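Side-chain contacts in methyl-coenzyme M reductase gamma subunit (Methermicoccus shengliensis DSM 18856, PDB 7NKG), which forms part of methyl-coenzyme M reductase, the enzyme that releases methane from methyl-coenzyme M in methanogenesis, and helps line the pocket of its nickel cofactor factor 430: residues D36-A39 / H43-P46; V86-S91 / M137-E142; G167-F170 / R175-L178; S48-T53 / D130-G135; Y100-Y105 / E142-A147. One frame throughout, in Å; residues are numbered along the deposited sequence. Where two conformers were deposited one is given.

Interaction 1. Residues D36-A39 / H43-P46; sequences DLTA and HRAP
Thr38 presents its methyl group to the returning chain, and Arg44 and Pro46 close round it. CG2 of Thr38 lies 3.5 Å from the carbonyl O of Arg44 and 3.8 Å from CA of Pro46, and Thr38 buries more surface here than any other residue. It reaches the loop because CG2 stands anti to the backbone N of its own residue, which leaves OG1 beside that N (chi1 -58°). The same methyl also sits over one face of the Arg44 guanidinium, nearer its rim than its centre, with NH1 of Arg44 3.6 Å from CG2 of Thr38. Behind it the Pro46 ring leans on the helix, its CG 3.7 Å from CB of Ala39. The contact is a helix end with its own exit loop: helix 34-41 stops, and residues 43-46 fold back along its last turns. A water supports this reversal on the backbone side, donating to Thr38 O at 2.7 Å and accepting from His43 N at 2.8 Å, so that a carbonyl near the helix end is joined to the loop through solvent. The Thr38 hydroxyl is hydrogen-bonded to Asp34 O and to Glu132 on helix 128-140. The chain of Arg44 is extended from CG to NE; NE bonds to Ser48 O, while NH1 forms salt bridges with Glu128 and Glu132. These bonds hold the guanidinium in the orientation in which its face meets the threonine methyl. Pro46 also touches Arg196 of strand 193-201.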
# COMPACT_ATOMS: atom_id res chain seq x y z
N ASP C 36 -36.54 27.34 -29.99
CA ASP C 36 -36.24 26.00 -30.48
C ASP C 36 -34.84 25.59 -30.01
O ASP C 36 -34.65 24.44 -29.60
CB ASP C 36 -36.36 25.90 -32.02
CG ASP C 36 -37.78 25.73 -32.54
OD1 ASP C 36 -38.70 25.49 -31.72
OD2 ASP C 36 -37.99 25.84 -33.77
N LEU C 37 -33.87 26.54 -29.98
CA LEU C 37 -32.53 26.20 -29.49
C LEU C 37 -32.59 25.81 -28.01
O LEU C 37 -32.00 24.81 -27.59
CB LEU C 37 -31.55 27.36 -29.68
CG LEU C 37 -30.10 27.11 -29.16
CD1 LEU C 37 -29.42 25.93 -29.86
CD2 LEU C 37 -29.25 28.35 -29.33
N THR C 38 -33.34 26.58 -27.21
CA THR C 38 -33.47 26.28 -25.78
C THR C 38 -34.13 24.92 -25.58
O THR C 38 -33.71 24.15 -24.71
CB THR C 38 -34.27 27.38 -25.09
OG1 THR C 38 -33.59 28.62 -25.30
CG2 THR C 38 -34.42 27.16 -23.60
N ALA C 39 -35.17 24.62 -26.38
CA ALA C 39 -35.87 23.34 -26.26
C ALA C 39 -34.90 22.16 -26.51
O ALA C 39 -34.87 21.22 -25.70
CB ALA C 39 -37.03 23.29 -27.25
N HIS C 43 -32.04 22.47 -20.97
CA HIS C 43 -31.59 23.00 -19.67
C HIS C 43 -32.69 23.73 -18.92
O HIS C 43 -32.65 23.80 -17.68
CB HIS C 43 -30.42 23.96 -19.88
CG HIS C 43 -29.27 23.32 -20.61
ND1 HIS C 43 -28.82 22.06 -20.27
CD2 HIS C 43 -28.52 23.79 -21.63
CE1 HIS C 43 -27.83 21.79 -21.11
NE2 HIS C 43 -27.59 22.81 -21.92
N ARG C 44 -33.63 24.34 -19.64
CA ARG C 44 -34.74 25.08 -19.03
C ARG C 44 -35.91 25.17 -20.02
O ARG C 44 -35.73 24.91 -21.22
CB ARG C 44 -34.29 26.49 -18.57
CG ARG C 44 -34.05 27.45 -19.72
CD ARG C 44 -33.55 28.81 -19.28
NE ARG C 44 -33.81 29.82 -20.31
CZ ARG C 44 -33.13 29.94 -21.45
NH1 ARG C 44 -32.12 29.13 -21.72
NH2 ARG C 44 -33.47 30.88 -22.33
N ALA C 45 -37.10 25.59 -19.54
CA ALA C 45 -38.26 25.70 -20.41
C ALA C 45 -38.03 26.78 -21.48
O ALA C 45 -37.57 27.87 -21.12
CB ALA C 45 -39.49 26.06 -19.58
N PRO C 46 -38.35 26.55 -22.77
CA PRO C 46 -38.18 27.62 -23.77
C PRO C 46 -38.95 28.89 -23.40
O PRO C 46 -40.08 28.80 -22.91
CB PRO C 46 -38.72 27.00 -25.07
CG PRO C 46 -38.63 25.55 -24.85
CD PRO C 46 -38.89 25.33 -23.40
O HOH W 1 -32.25 24.81 -22.54

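Interaction 2. Residues V86-S91 / M137-E142; sequences VQWTDS and MSIETE
Trp88 meets helix 128-140 edge-on, its indole N-H directed at the hydroxyl of Ser138. NE1 of Trp88 donates to OG of Ser138 over 2.9 Å at an N-H...O angle of 154°, with the oxygen tilted 16° from the ring plane. Beside this bond the six-membered part of the indole runs against Ile139: CZ2 of Trp88 lies 3.8 Å from CB of Ile139, which sits at the ring edge in its plane. CD1 of Ile139 continues the contact at 3.9 Å from CH2 of Trp88, the two side chains crossing at about a right angle. Val86, two residues earlier on the strand, adds its CG1 at 3.9 Å from OG of Ser138, giving the hydroxyl an apolar neighbour next to its polar one. This is helix-on-sheet packing: strand 83-90 runs between 122-127 and 149-151 in a four-stranded antiparallel sheet, and helix 128-140 packs against it. Ser138 is held for its part by its own helix. OG stands between its backbone N and carbonyl carbon (chi1 79°), from where it bonds back to Gly135 O; a carbonyl can only accept, which leaves the hydroxyl oxygen to receive the indole proton. Backbone bonds of Val86 with Val124 and of Trp88 with Gln122 fix the strand. Farther out, Ala149 and Leu151 pack on the indole, and Ile40 of helix 34-41 touches Ile139. One turn on, OG1 of Thr141 bonds to Met137 O at 2.7 Å, where the chain leaves helical geometry.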
# COMPACT_ATOMS: atom_id res chain seq x y z
N VAL C 86 -23.35 22.24 -24.51
CA VAL C 86 -23.77 21.94 -25.88
C VAL C 86 -22.81 20.83 -26.31
O VAL C 86 -21.60 21.06 -26.32
CB VAL C 86 -23.64 23.18 -26.80
CG1 VAL C 86 -23.88 22.80 -28.26
CG2 VAL C 86 -24.61 24.28 -26.37
N GLN C 87 -23.33 19.62 -26.60
CA GLN C 87 -22.47 18.50 -26.99
C GLN C 87 -22.88 17.98 -28.36
O GLN C 87 -24.06 17.68 -28.57
CB GLN C 87 -22.49 17.38 -25.95
CG GLN C 87 -21.59 16.21 -26.32
CD GLN C 87 -21.23 15.38 -25.13
OE1 GLN C 87 -20.28 15.68 -24.40
NE2 GLN C 87 -21.99 14.31 -24.87
N TRP C 88 -21.89 17.80 -29.25
CA TRP C 88 -22.08 17.35 -30.62
C TRP C 88 -21.36 16.05 -30.92
O TRP C 88 -20.25 15.83 -30.44
CB TRP C 88 -21.50 18.40 -31.59
CG TRP C 88 -22.43 19.54 -31.86
CD1 TRP C 88 -22.39 20.79 -31.31
CD2 TRP C 88 -23.56 19.53 -32.75
NE1 TRP C 88 -23.43 21.55 -31.79
CE2 TRP C 88 -24.16 20.80 -32.69
CE3 TRP C 88 -24.11 18.56 -33.60
CZ2 TRP C 88 -25.28 21.13 -33.44
CZ3 TRP C 88 -25.24 18.88 -34.33
CH2 TRP C 88 -25.81 20.16 -34.25
N THR C 89 -21.97 15.21 -31.76
CA THR C 89 -21.37 14.00 -32.32
C THR C 89 -21.34 14.25 -33.82
O THR C 89 -22.34 14.72 -34.38
CB THR C 89 -22.16 12.76 -31.96
OG1 THR C 89 -22.10 12.60 -30.54
CG2 THR C 89 -21.63 11.50 -32.64
N ASP C 90 -20.20 13.95 -34.47
CA ASP C 90 -20.04 14.24 -35.90
C ASP C 90 -19.56 13.00 -36.65
O ASP C 90 -18.53 12.43 -36.28
CB ASP C 90 -19.01 15.36 -36.06
CG ASP C 90 -19.51 16.67 -35.49
OD1 ASP C 90 -20.43 17.25 -36.09
OD2 ASP C 90 -18.99 17.11 -34.44
N SER C 91 -20.27 12.60 -37.71
CA SER C 91 -19.88 11.43 -38.48
C SER C 91 -18.50 11.56 -39.08
O SER C 91 -18.11 12.63 -39.55
CB SER C 91 -20.87 11.17 -39.62
OG SER C 91 -20.57 9.96 -40.29
N MET C 137 -24.41 29.34 -33.13
CA MET C 137 -23.41 29.30 -34.19
C MET C 137 -23.02 27.86 -34.52
O MET C 137 -22.83 27.54 -35.68
CB MET C 137 -22.18 30.12 -33.80
CG MET C 137 -22.45 31.61 -33.73
SD MET C 137 -21.11 32.50 -32.94
CE MET C 137 -21.85 34.09 -32.74
N SER C 138 -22.94 26.97 -33.51
CA SER C 138 -22.58 25.57 -33.74
C SER C 138 -23.60 24.83 -34.62
O SER C 138 -23.24 23.85 -35.28
CB SER C 138 -22.42 24.84 -32.41
OG SER C 138 -23.65 24.46 -31.82
N ILE C 139 -24.87 25.26 -34.59
CA ILE C 139 -25.93 24.58 -35.35
C ILE C 139 -26.32 25.29 -36.65
O ILE C 139 -26.72 24.63 -37.61
CB ILE C 139 -27.17 24.31 -34.44
CG1 ILE C 139 -28.07 23.20 -35.05
CG2 ILE C 139 -28.00 25.58 -34.19
CD1 ILE C 139 -28.95 22.45 -34.00
N GLU C 140 -26.25 26.62 -36.68
CA GLU C 140 -26.67 27.38 -37.87
C GLU C 140 -25.63 27.40 -38.97
O GLU C 140 -25.99 27.60 -40.14
CB GLU C 140 -27.02 28.82 -37.49
CG GLU C 140 -28.27 28.94 -36.63
CD GLU C 140 -28.78 30.35 -36.50
OE1 GLU C 140 -27.97 31.29 -36.64
OE2 GLU C 140 -30.00 30.53 -36.27
N THR C 141 -24.33 27.32 -38.62
CA THR C 141 -23.26 27.43 -39.60
C THR C 141 -22.92 26.11 -40.30
O THR C 141 -23.44 25.05 -39.96
CB THR C 141 -22.01 28.07 -38.94
OG1 THR C 141 -21.47 27.13 -38.00
CG2 THR C 141 -22.30 29.42 -38.33
N GLU C 142 -22.05 26.21 -41.32
CA GLU C 142 -21.55 25.06 -42.06
C GLU C 142 -20.76 24.08 -41.19
O GLU C 142 -20.42 23.02 -41.69
CB GLU C 142 -20.69 25.53 -43.22
CG GLU C 142 -19.41 26.25 -42.82
CD GLU C 142 -18.53 26.58 -44.00
OE1 GLU C 142 -18.12 25.63 -44.72
OE2 GLU C 142 -18.28 27.78 -44.23

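Interaction 3. Residues G167-F170 / R175-L178; sequences GVMF and RRRL
At the entrance to strand 176-179, outermost within this chain in a three-stranded antiparallel sheet, Arg176 reaches back to the preceding loop and grips the main-chain carbonyl of Met169 with both terminal nitrogens. NH1 of Arg176 donates to O of Met169 over 2.9 Å, in the carbonyl plane and on a lone pair. NH2 of Arg176 donates to the same O of Met169 at 3.1 Å, arriving nearly along the C=O axis. Both bonds are bent, at 146° and 136°, as expected when two nitrogens of one guanidinium converge on a single acceptor lying close to its plane. A bend at chi2 (91°) swings the end of the arginine across to the loop. Val168 comes from the opposite direction and lays CG1 over one guanidinium face, 3.4 Å from NH2 of Arg176, while CB of Met169 lies 3.6 Å from NH1 of Arg176. The other branch of Val168 packs on the strand, with CG2 3.9 Å from CB of Leu178. NE of Arg176 is also engaged, hydrogen-bonding Ala149 O, and Ile183 and Met185 of the adjoining strand touch the side chain. A leucine in place of Arg176 would probably leave the carbonyls of Met169 and Ala149 without these donors and the loop less firmly tied to the strand. Beyond the loop, Phe170 meets an aromatic side chain of a neighbouring subunit. The pattern is that of a buried arginine used as a multiple donor to main-chain carbonyls, fastening a loop without regular structure to the outer strand of the sheet.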
# COMPACT_ATOMS: atom_id res chain seq x y z
N GLY C 167 -28.63 7.98 -45.23
CA GLY C 167 -27.50 8.89 -45.09
C GLY C 167 -27.38 9.58 -43.74
O GLY C 167 -26.48 10.40 -43.55
N VAL C 168 -28.30 9.27 -42.80
CA VAL C 168 -28.29 9.89 -41.48
C VAL C 168 -27.42 9.06 -40.55
O VAL C 168 -27.44 7.82 -40.61
CB VAL C 168 -29.73 10.04 -40.96
CG1 VAL C 168 -29.75 10.54 -39.52
CG2 VAL C 168 -30.53 10.99 -41.85
N MET C 169 -26.67 9.74 -39.67
CA MET C 169 -25.83 9.04 -38.72
C MET C 169 -26.71 8.42 -37.62
O MET C 169 -27.52 9.11 -37.01
CB MET C 169 -24.79 9.98 -38.11
CG MET C 169 -24.02 9.37 -36.94
SD MET C 169 -22.74 10.42 -36.26
CE MET C 169 -23.72 11.86 -35.70
N PHE C 170 -26.52 7.13 -37.36
CA PHE C 170 -27.25 6.38 -36.33
C PHE C 170 -27.29 7.09 -34.98
O PHE C 170 -26.27 7.61 -34.53
CB PHE C 170 -26.59 5.00 -36.14
CG PHE C 170 -26.95 4.25 -34.87
CD1 PHE C 170 -28.15 3.57 -34.77
CD2 PHE C 170 -26.09 4.24 -33.78
CE1 PHE C 170 -28.47 2.84 -33.62
CE2 PHE C 170 -26.41 3.53 -32.63
CZ PHE C 170 -27.60 2.84 -32.55
N ARG C 175 -33.06 10.89 -31.52
CA ARG C 175 -33.44 12.29 -31.21
C ARG C 175 -33.79 13.08 -32.46
O ARG C 175 -34.58 14.02 -32.39
CB ARG C 175 -32.31 13.01 -30.48
CG ARG C 175 -32.10 12.54 -29.07
CD ARG C 175 -30.73 12.87 -28.57
NE ARG C 175 -29.85 11.75 -28.85
CZ ARG C 175 -28.86 11.31 -28.07
NH1 ARG C 175 -28.57 11.94 -26.94
NH2 ARG C 175 -28.15 10.25 -28.43
N ARG C 176 -33.17 12.75 -33.59
CA ARG C 176 -33.42 13.44 -34.85
C ARG C 176 -33.35 12.46 -36.00
O ARG C 176 -32.64 11.45 -35.94
CB ARG C 176 -32.44 14.62 -35.03
CG ARG C 176 -30.96 14.19 -35.19
CD ARG C 176 -30.59 13.99 -36.66
NE ARG C 176 -29.20 13.55 -36.86
CZ ARG C 176 -28.75 12.31 -36.68
NH1 ARG C 176 -27.47 12.01 -36.91
NH2 ARG C 176 -29.58 11.35 -36.27
N ARG C 177 -34.14 12.73 -37.02
CA ARG C 177 -34.22 11.85 -38.17
C ARG C 177 -34.71 12.60 -39.39
O ARG C 177 -35.28 13.68 -39.28
CB ARG C 177 -35.14 10.65 -37.86
CG ARG C 177 -36.64 10.97 -37.85
CD ARG C 177 -37.43 9.97 -37.02
NE ARG C 177 -37.15 10.13 -35.58
CZ ARG C 177 -37.66 11.07 -34.79
NH1 ARG C 177 -37.32 11.13 -33.51
NH2 ARG C 177 -38.54 11.95 -35.27
N LEU C 178 -34.51 12.00 -40.56
CA LEU C 178 -34.95 12.58 -41.81
C LEU C 178 -36.41 12.18 -41.96
O LEU C 178 -36.70 10.98 -42.05
CB LEU C 178 -34.07 12.05 -42.96
CG LEU C 178 -34.32 12.60 -44.35
CD1 LEU C 178 -33.95 14.08 -44.45
CD2 LEU C 178 -33.53 11.78 -45.39

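Interaction 4. Residues S48-T53 / D130-G135; sequences SDYPST and DVEVYG
Tyr50 reaches from the loop of residues 48-53 to Glu132 on helix 128-140, and the rest of both segments stays apart. Its base is settled locally: the backbone N of Tyr50 donates to OD1 of Asp49 at 2.9 Å, from above that carboxylate. CB of Tyr50 points toward the helix, and CG stands anti to the carbonyl carbon (chi1 -63°), which carries the ring over toward Glu132, the two side chains meeting obliquely. Along the ring, the first atom to meet the glutamate is CE1, 3.4 Å from OE1 of Glu132 and 3.8 Å from its CD. CZ of Tyr50 is likewise 3.4 Å from OE1 of Glu132, so the carboxylate oxygen sits at the ring edge, near its plane. At the tip the hydroxyl OH of Tyr50 donates to OE1 of Glu132 over a short 2.6 Å. The ring and carboxylate planes are 76° apart, and the donor meets OE1 from above the carboxylate, 39° out of its plane. Glu132 comes up to the tyrosine by a chain extended beyond CG, so the helix backbone stays at a distance. The ring has more neighbours on the same helix, Glu128 and Arg129, and Arg44 makes a cation-pi contact with it. The second oxygen of the glutamate, OE2, is meanwhile taken by Arg44 and Thr38, so both oxygens of the carboxylate have partners. A short bond from a phenol, with an arginine beside both groups, is consistent with a carboxylate that keeps its negative charge and a tyrosine that keeps its proton.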
# COMPACT_ATOMS: atom_id res chain seq x y z
N SER C 48 -38.30 30.84 -20.92
CA SER C 48 -38.08 31.19 -19.52
C SER C 48 -36.77 31.93 -19.31
O SER C 48 -35.86 31.83 -20.14
CB SER C 48 -38.10 29.94 -18.65
OG SER C 48 -36.93 29.15 -18.79
N ASP C 49 -36.64 32.65 -18.19
CA ASP C 49 -35.40 33.35 -17.88
C ASP C 49 -34.33 32.33 -17.45
O ASP C 49 -34.64 31.21 -17.01
CB ASP C 49 -35.58 34.44 -16.81
CG ASP C 49 -34.55 35.57 -16.87
OD1 ASP C 49 -33.68 35.54 -17.79
OD2 ASP C 49 -34.58 36.45 -15.99
N TYR C 50 -33.06 32.71 -17.65
CA TYR C 50 -31.92 31.87 -17.28
C TYR C 50 -31.83 31.79 -15.75
O TYR C 50 -31.64 32.83 -15.12
CB TYR C 50 -30.60 32.48 -17.80
CG TYR C 50 -30.50 32.59 -19.31
CD1 TYR C 50 -30.12 31.50 -20.08
CD2 TYR C 50 -30.79 33.78 -19.95
CE1 TYR C 50 -30.07 31.59 -21.46
CE2 TYR C 50 -30.70 33.89 -21.34
CZ TYR C 50 -30.34 32.79 -22.09
OH TYR C 50 -30.21 32.89 -23.46
N PRO C 51 -31.92 30.59 -15.12
CA PRO C 51 -31.74 30.53 -13.66
C PRO C 51 -30.32 30.91 -13.24
O PRO C 51 -29.39 30.88 -14.05
CB PRO C 51 -32.04 29.07 -13.30
CG PRO C 51 -32.41 28.39 -14.55
CD PRO C 51 -32.12 29.26 -15.71
N SER C 52 -30.16 31.28 -11.97
CA SER C 52 -28.88 31.67 -11.40
C SER C 52 -28.35 30.58 -10.49
O SER C 52 -29.08 29.69 -10.06
CB SER C 52 -29.04 32.95 -10.58
OG SER C 52 -29.35 34.09 -11.36
N THR C 53 -27.05 30.66 -10.18
CA THR C 53 -26.44 29.80 -9.18
C THR C 53 -26.95 30.32 -7.80
O THR C 53 -27.41 31.47 -7.68
CB THR C 53 -24.91 29.95 -9.25
OG1 THR C 53 -24.58 31.33 -9.00
CG2 THR C 53 -24.33 29.47 -10.59
N ASP C 130 -24.23 32.32 -22.48
CA ASP C 130 -23.03 32.27 -23.34
C ASP C 130 -23.02 30.97 -24.14
O ASP C 130 -22.66 30.99 -25.32
CB ASP C 130 -21.74 32.34 -22.52
CG ASP C 130 -21.65 33.46 -21.52
OD1 ASP C 130 -22.34 34.50 -21.72
OD2 ASP C 130 -20.90 33.32 -20.56
N VAL C 131 -23.38 29.84 -23.50
CA VAL C 131 -23.39 28.56 -24.20
C VAL C 131 -24.49 28.54 -25.29
O VAL C 131 -24.33 27.84 -26.28
CB VAL C 131 -23.43 27.31 -23.24
CG1 VAL C 131 -24.85 26.75 -23.07
CG2 VAL C 131 -22.49 26.21 -23.72
N GLU C 132 -25.59 29.31 -25.12
CA GLU C 132 -26.63 29.40 -26.15
C GLU C 132 -26.13 30.22 -27.34
O GLU C 132 -26.42 29.86 -28.48
CB GLU C 132 -27.91 30.02 -25.60
CG GLU C 132 -28.65 29.09 -24.65
CD GLU C 132 -30.12 29.41 -24.52
OE1 GLU C 132 -30.48 30.59 -24.70
OE2 GLU C 132 -30.90 28.47 -24.25
N VAL C 133 -25.34 31.29 -27.10
CA VAL C 133 -24.76 32.08 -28.19
C VAL C 133 -23.83 31.16 -29.01
O VAL C 133 -23.91 31.16 -30.24
CB VAL C 133 -24.02 33.32 -27.67
CG1 VAL C 133 -23.22 34.01 -28.79
CG2 VAL C 133 -24.98 34.31 -27.03
N TYR C 134 -23.00 30.36 -28.32
CA TYR C 134 -22.13 29.40 -28.98
C TYR C 134 -22.99 28.34 -29.71
O TYR C 134 -22.72 28.04 -30.86
CB TYR C 134 -21.17 28.72 -27.95
CG TYR C 134 -20.62 27.40 -28.45
CD1 TYR C 134 -19.60 27.37 -29.39
CD2 TYR C 134 -21.20 26.20 -28.08
CE1 TYR C 134 -19.16 26.18 -29.94
CE2 TYR C 134 -20.79 25.00 -28.65
CZ TYR C 134 -19.76 25.00 -29.57
OH TYR C 134 -19.34 23.81 -30.13
N GLY C 135 -23.98 27.77 -29.01
CA GLY C 135 -24.86 26.73 -29.55
C GLY C 135 -25.53 27.13 -30.84
O GLY C 135 -25.57 26.34 -31.79

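Interaction 5. Residues Y100-Y105 / E142-A147; sequences YWRSYY and EMTCPA
A buried polar bond and a Met-aromatic contact join helix 99-109 to the segment that links helix 128-140 with strand 149-151, near the centre of the chain. In the polar half, NH2 of Arg102 donates to OG1 of Thr144 at 3.0 Å, nearly straight at 166° and with the oxygen in the guanidinium plane. The carbonyl O of Met143 sits over one face of the same group, 3.3 Å from NH2 of Arg102, too badly angled for a hydrogen bond. In the apolar half Met143 lies across the Tyr105 ring. CE of Met143 is centred over the face, 3.5 Å from the centroid of the Tyr105 ring, a CH-pi contact. SD of Met143 meets the same ring nearer its root, 3.6 Å from CG of Tyr105; a bend at chi3 (-71°) lays sulfur and methyl over the ring together. These contacts hold helix 99-109 to the chain leaving helix 128-140, while the helix turns Tyr100 and Tyr104 to neighbouring subunits. Asp90 on strand 83-90 forms a salt bridge with NH2 of Arg102, and Trp88 makes a cation-pi contact with it. A methionine in place of Arg102 would offer no N-H groups and would probably cost Asp90 this salt bridge and Thr144 its donor. OG1 of Thr144 is bonded also to Ser138 O, and Tyr105 OH to His110.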
# COMPACT_ATOMS: atom_id res chain seq x y z
N TYR C 100 -11.78 18.07 -32.63
CA TYR C 100 -10.77 19.06 -32.25
C TYR C 100 -11.09 20.44 -32.84
O TYR C 100 -10.92 21.44 -32.14
CB TYR C 100 -9.33 18.65 -32.62
CG TYR C 100 -8.72 17.70 -31.60
CD1 TYR C 100 -8.41 18.13 -30.32
CD2 TYR C 100 -8.59 16.35 -31.89
CE1 TYR C 100 -7.95 17.23 -29.35
CE2 TYR C 100 -8.13 15.45 -30.93
CZ TYR C 100 -7.84 15.89 -29.65
OH TYR C 100 -7.47 14.94 -28.72
N TRP C 101 -11.61 20.49 -34.07
CA TRP C 101 -11.88 21.78 -34.72
C TRP C 101 -13.14 22.47 -34.16
O TRP C 101 -13.17 23.71 -34.17
CB TRP C 101 -11.85 21.64 -36.25
CG TRP C 101 -10.45 21.93 -36.75
CD1 TRP C 101 -9.97 23.16 -37.09
CD2 TRP C 101 -9.30 21.07 -36.62
NE1 TRP C 101 -8.60 23.11 -37.23
CE2 TRP C 101 -8.17 21.83 -36.98
CE3 TRP C 101 -9.13 19.71 -36.29
CZ2 TRP C 101 -6.88 21.29 -37.00
CZ3 TRP C 101 -7.86 19.17 -36.34
CH2 TRP C 101 -6.75 19.95 -36.69
N ARG C 102 -14.12 21.74 -33.58
CA ARG C 102 -15.22 22.42 -32.87
C ARG C 102 -14.60 23.07 -31.60
O ARG C 102 -14.94 24.20 -31.27
CB ARG C 102 -16.33 21.46 -32.44
CG ARG C 102 -17.26 21.00 -33.55
CD ARG C 102 -18.54 20.45 -32.96
NE ARG C 102 -19.46 19.87 -33.95
CZ ARG C 102 -20.44 20.51 -34.59
NH1 ARG C 102 -20.62 21.82 -34.41
NH2 ARG C 102 -21.22 19.86 -35.45
N SER C 103 -13.67 22.37 -30.91
CA SER C 103 -13.02 22.92 -29.73
C SER C 103 -12.14 24.13 -30.09
O SER C 103 -12.16 25.11 -29.36
CB SER C 103 -12.21 21.86 -29.00
OG SER C 103 -13.07 20.89 -28.43
N TYR C 104 -11.40 24.08 -31.22
CA TYR C 104 -10.57 25.23 -31.63
C TYR C 104 -11.46 26.41 -31.99
O TYR C 104 -11.16 27.56 -31.61
CB TYR C 104 -9.67 24.90 -32.83
CG TYR C 104 -8.71 23.75 -32.63
CD1 TYR C 104 -8.17 23.48 -31.38
CD2 TYR C 104 -8.40 22.89 -33.67
CE1 TYR C 104 -7.30 22.41 -31.18
CE2 TYR C 104 -7.58 21.78 -33.48
CZ TYR C 104 -7.03 21.54 -32.23
OH TYR C 104 -6.21 20.45 -32.05
N TYR C 105 -12.60 26.15 -32.67
CA TYR C 105 -13.56 27.22 -32.98
C TYR C 105 -14.02 27.92 -31.68
O TYR C 105 -14.03 29.14 -31.62
CB TYR C 105 -14.78 26.66 -33.74
CG TYR C 105 -15.93 27.65 -33.76
CD1 TYR C 105 -15.88 28.79 -34.55
CD2 TYR C 105 -16.97 27.55 -32.84
CE1 TYR C 105 -16.87 29.75 -34.50
CE2 TYR C 105 -17.95 28.53 -32.75
CZ TYR C 105 -17.88 29.64 -33.56
OH TYR C 105 -18.86 30.61 -33.48
N GLU C 142 -22.05 26.21 -41.32
CA GLU C 142 -21.55 25.06 -42.06
C GLU C 142 -20.76 24.08 -41.19
O GLU C 142 -20.42 23.02 -41.69
CB GLU C 142 -20.69 25.53 -43.22
CG GLU C 142 -19.41 26.25 -42.82
CD GLU C 142 -18.53 26.58 -44.00
OE1 GLU C 142 -18.12 25.63 -44.72
OE2 GLU C 142 -18.28 27.78 -44.23
N MET C 143 -20.45 24.43 -39.92
CA MET C 143 -19.81 23.46 -39.03
C MET C 143 -20.73 22.26 -38.77
O MET C 143 -20.25 21.24 -38.29
CB MET C 143 -19.42 24.15 -37.72
CG MET C 143 -18.36 25.21 -37.93
SD MET C 143 -17.68 25.83 -36.38
CE MET C 143 -19.04 26.78 -35.75
N THR C 144 -22.04 22.37 -39.07
CA THR C 144 -22.98 21.28 -38.90
C THR C 144 -23.69 20.91 -40.20
O THR C 144 -24.05 21.79 -40.99
CB THR C 144 -24.02 21.67 -37.82
OG1 THR C 144 -23.37 21.66 -36.54
CG2 THR C 144 -25.25 20.74 -37.79
N CYS C 145 -23.92 19.61 -40.37
CA CYS C 145 -24.87 19.05 -41.33
C CYS C 145 -25.86 18.36 -40.39
O CYS C 145 -25.43 17.53 -39.59
CB CYS C 145 -24.29 18.03 -42.30
SG CYS C 145 -25.56 16.99 -43.09
N PRO C 146 -27.17 18.61 -40.52
CA PRO C 146 -28.12 18.03 -39.56
C PRO C 146 -28.31 16.51 -39.67
O PRO C 146 -28.88 15.91 -38.75
CB PRO C 146 -29.40 18.82 -39.82
CG PRO C 146 -29.29 19.26 -41.23
CD PRO C 146 -27.84 19.55 -41.44
N ALA C 147 -27.85 15.88 -40.78
CA ALA C 147 -27.92 14.42 -40.93
C ALA C 147 -26.62 13.79 -40.39
O ALA C 147 -26.67 12.79 -39.66
CB ALA C 147 -28.11 14.04 -42.39

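Overall arrangement
The centres of interactions 2 and 5 lie about 5 Å from the centre of the chain, and both contacts are buried, whereas interactions 1 and 4 lie some 17 to 18 Å out, partly buried. Interaction 3 is as far out but also buried. Helix 128-140 serves both 2 and 4, and Glu142 is common to the segments of 2 and 5. Around Glu132, interactions 1 and 4 merge into one charged cluster; 2 and 5 are joined by the Asp90-Arg102 salt bridge. The backbone of Met169 and Ala147 links 3 to 5. Interaction 3 rests on an arginine bonded to a main-chain carbonyl, while the central pair combines hydroxyl and indole bonds with aromatic and sulfur contacts.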